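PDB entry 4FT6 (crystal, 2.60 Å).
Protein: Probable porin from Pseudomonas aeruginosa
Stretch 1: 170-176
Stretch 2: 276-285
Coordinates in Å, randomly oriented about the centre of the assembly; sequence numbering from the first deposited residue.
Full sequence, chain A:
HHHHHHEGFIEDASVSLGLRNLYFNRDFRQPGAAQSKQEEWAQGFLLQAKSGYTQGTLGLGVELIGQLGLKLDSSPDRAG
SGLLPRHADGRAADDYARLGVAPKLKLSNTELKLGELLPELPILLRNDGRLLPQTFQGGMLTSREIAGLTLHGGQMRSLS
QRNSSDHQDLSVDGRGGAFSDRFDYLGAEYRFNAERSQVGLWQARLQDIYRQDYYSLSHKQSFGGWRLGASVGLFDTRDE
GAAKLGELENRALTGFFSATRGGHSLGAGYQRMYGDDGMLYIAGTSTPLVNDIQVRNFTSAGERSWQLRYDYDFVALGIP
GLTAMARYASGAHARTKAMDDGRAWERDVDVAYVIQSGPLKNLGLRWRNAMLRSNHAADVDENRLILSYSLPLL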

# COMPACT_ATOMS: atom_id res chain seq x y z
N LEU A 170 15.84 4.11 6.25
CA LEU A 170 15.14 4.06 4.97
C LEU A 170 16.10 3.82 3.79
O LEU A 170 17.30 4.13 3.88
N SER A 171 15.58 3.25 2.71
CA SER A 171 16.35 2.96 1.49
C SER A 171 15.35 2.84 0.35
O SER A 171 14.13 2.94 0.58
N VAL A 172 15.80 2.65 -0.89
CA VAL A 172 14.82 2.64 -1.96
C VAL A 172 14.57 1.25 -2.49
O VAL A 172 15.51 0.46 -2.60
N ASP A 173 13.30 0.97 -2.80
CA ASP A 173 12.87 -0.37 -3.17
C ASP A 173 13.66 -0.91 -4.35
O ASP A 173 13.87 -0.20 -5.33
N GLY A 174 14.13 -2.14 -4.23
CA GLY A 174 14.86 -2.79 -5.30
C GLY A 174 16.33 -2.44 -5.39
O GLY A 174 17.06 -3.11 -6.11
N ARG A 175 16.76 -1.40 -4.68
CA ARG A 175 18.18 -0.99 -4.74
C ARG A 175 18.97 -1.37 -3.49
O ARG A 175 19.96 -2.10 -3.56
N GLY A 176 18.54 -0.85 -2.34
CA GLY A 176 19.29 -1.07 -1.12
C GLY A 176 20.71 -0.53 -1.23
O GLY A 176 21.01 0.23 -2.16
N ASP A 276 15.97 6.84 -17.57
CA ASP A 276 16.94 5.76 -17.40
C ASP A 276 16.58 4.79 -16.29
O ASP A 276 17.08 3.67 -16.26
N ASP A 277 15.71 5.22 -15.38
CA ASP A 277 15.34 4.41 -14.23
C ASP A 277 13.83 4.21 -14.21
O ASP A 277 13.08 5.06 -14.71
N GLY A 278 13.40 3.09 -13.64
CA GLY A 278 11.99 2.85 -13.42
C GLY A 278 11.53 3.59 -12.16
O GLY A 278 12.30 4.37 -11.58
N MET A 279 10.30 3.34 -11.74
CA MET A 279 9.74 3.99 -10.56
C MET A 279 10.63 3.82 -9.32
O MET A 279 11.11 2.72 -9.02
N LEU A 280 10.86 4.92 -8.62
CA LEU A 280 11.70 4.96 -7.45
C LEU A 280 10.81 5.26 -6.24
O LEU A 280 10.03 6.21 -6.24
N TYR A 281 10.90 4.42 -5.21
CA TYR A 281 10.06 4.57 -4.03
C TYR A 281 10.73 3.95 -2.81
O TYR A 281 11.81 3.35 -2.90
N ILE A 282 10.09 4.09 -1.66
CA ILE A 282 10.75 3.62 -0.45
C ILE A 282 10.60 2.10 -0.27
O ILE A 282 9.55 1.52 -0.60
N ALA A 283 11.67 1.46 0.17
CA ALA A 283 11.72 -0.01 0.26
C ALA A 283 10.48 -0.58 0.95
O ALA A 283 10.16 -0.19 2.07
N GLY A 284 9.79 -1.51 0.28
CA GLY A 284 8.71 -2.26 0.90
C GLY A 284 7.38 -1.53 0.85
O GLY A 284 6.34 -2.06 1.25
N THR A 285 7.41 -0.32 0.34
CA THR A 285 6.24 0.54 0.36
C THR A 285 5.34 0.23 -0.84
O THR A 285 5.78 -0.42 -1.80

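Two irregular segments of one porin chain, more than a hundred residues apart in sequence, meet in a small and largely polar contact, in which a single beta bridge between Val-172 and Ile-282 sets the register and the side chains of Asp-173, Tyr-281, Arg-175 and Asp-277 fasten its flanks. The bridge rests on two backbone hydrogen bonds: Ala-283 N gives to Ser-171 O at 2.9 Å, and Asp-173 N gives to Tyr-281 O at 2.8 Å. Tyr-281 O also lies 3.2 Å from Val-172 CA, a CA-H...O contact beside the stronger bond.

Asp-173 points toward the other stretch and has the largest covered area of any residue here. With chi1 in t (-166°), its carboxylate reaches the type II turn that runs from Ile-282 to Thr-285, and Asp-173 OD2 accepts a hydrogen bond from Gly-284 N at 3.0 Å, nearly straight at 171°. The turn is closed by its own bond from Thr-285 N to Ile-282 O (3.0 Å), and Gly-284 sits at a positive phi that favours glycine. The same aspartate lays its CB over one face of the Tyr-281 ring, 3.8 Å from the centroid, a CH-pi contact. Tyr-281 starts sideways from the backbone, but its p rotamer (chi1 51°) brings the ring beneath this methylene and leaves Tyr-281 OH 3.2 Å from Asp-173 OD1; the hydroxyl is hydrogen-bonded elsewhere in the structure.

Farther along, Arg-175 also points toward the partner. Its m, m, t run of chi1 to chi3 carries the guanidinium to Asp-277, whose chi1 is m. Arg-175 NH2 donates to Asp-277 OD1 at 2.8 Å, a salt bridge made at the edge of the guanidinium, near its plane. Water 1 adds a second link: it accepts from Arg-175 NH1 at 2.5 Å and donates to Asp-277 OD1 at 2.8 Å, so one carboxylate oxygen receives both the direct and the water-mediated bond.

The apolar part is modest. Leu-280 (m, t) leaves its backbone sideways, yet its end comes nearer: Leu-280 CD2 covers one face of the guanidinium, 3.8 Å from Arg-175 NH2, and lies 4.1 Å from Val-172 CG2. Val-172, at an off-well chi1 of 1°, points sideways. On Ser-171, the p rotamer (72°) places OG 3.5 Å from Ala-283 CB. Ile-282, although paired in the bridge, directs its CA-to-CB bond away overall.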

# COMPACT_ATOMS: atom_id res chain seq x y z
CB LEU A 170 14.37 5.34 4.72
CG LEU A 170 13.14 5.71 5.55
CD1 LEU A 170 12.73 4.57 6.47
CD2 LEU A 170 13.39 6.99 6.34
CB SER A 171 17.14 1.66 1.65
OG SER A 171 16.28 0.54 1.62
CB VAL A 172 15.11 3.67 -3.08
CG1 VAL A 172 16.40 4.43 -2.78
CG2 VAL A 172 15.13 3.03 -4.47
CB ASP A 173 11.39 -0.40 -3.51
CG ASP A 173 10.85 -1.81 -3.56
OD1 ASP A 173 10.93 -2.43 -4.64
OD2 ASP A 173 10.37 -2.31 -2.52
CB ARG A 175 18.32 0.52 -4.99
CG ARG A 175 17.53 1.07 -6.17
CD ARG A 175 18.05 0.57 -7.50
NE ARG A 175 17.32 1.16 -8.64
CZ ARG A 175 17.79 2.13 -9.42
NH1 ARG A 175 18.99 2.63 -9.20
NH2 ARG A 175 17.06 2.60 -10.43
CB ASP A 276 18.33 6.34 -17.14
CG ASP A 276 19.03 6.72 -18.41
OD1 ASP A 276 18.92 5.96 -19.39
OD2 ASP A 276 19.69 7.78 -18.43
CB ASP A 277 15.76 5.08 -12.92
CG ASP A 277 17.26 5.19 -12.78
OD1 ASP A 277 17.92 4.15 -12.54
OD2 ASP A 277 17.79 6.32 -12.87
CB MET A 279 8.35 3.45 -10.26
CG MET A 279 7.78 3.97 -8.97
SD MET A 279 7.06 5.59 -9.22
CE MET A 279 6.66 6.05 -7.52
CB LEU A 280 12.77 6.06 -7.59
CG LEU A 280 13.80 5.79 -8.70
CD1 LEU A 280 14.53 7.07 -9.15
CD2 LEU A 280 14.80 4.74 -8.23
CB TYR A 281 8.65 3.99 -4.26
CG TYR A 281 8.60 2.57 -4.80
CD1 TYR A 281 8.90 2.28 -6.13
CD2 TYR A 281 8.21 1.52 -3.99
CE1 TYR A 281 8.82 0.96 -6.62
CE2 TYR A 281 8.13 0.21 -4.47
CZ TYR A 281 8.44 -0.07 -5.77
OH TYR A 281 8.34 -1.37 -6.21
CB ILE A 282 10.38 4.49 0.76
CG1 ILE A 282 11.17 5.78 0.65
CG2 ILE A 282 10.70 3.81 2.07
CD1 ILE A 282 10.56 6.86 1.39
CB ALA A 283 12.99 -0.45 0.99
CB THR A 285 6.68 2.02 0.33
OG1 THR A 285 5.75 2.83 1.04
CG2 THR A 285 6.86 2.51 -1.09
O HOH W 1 20.28 3.38 -11.25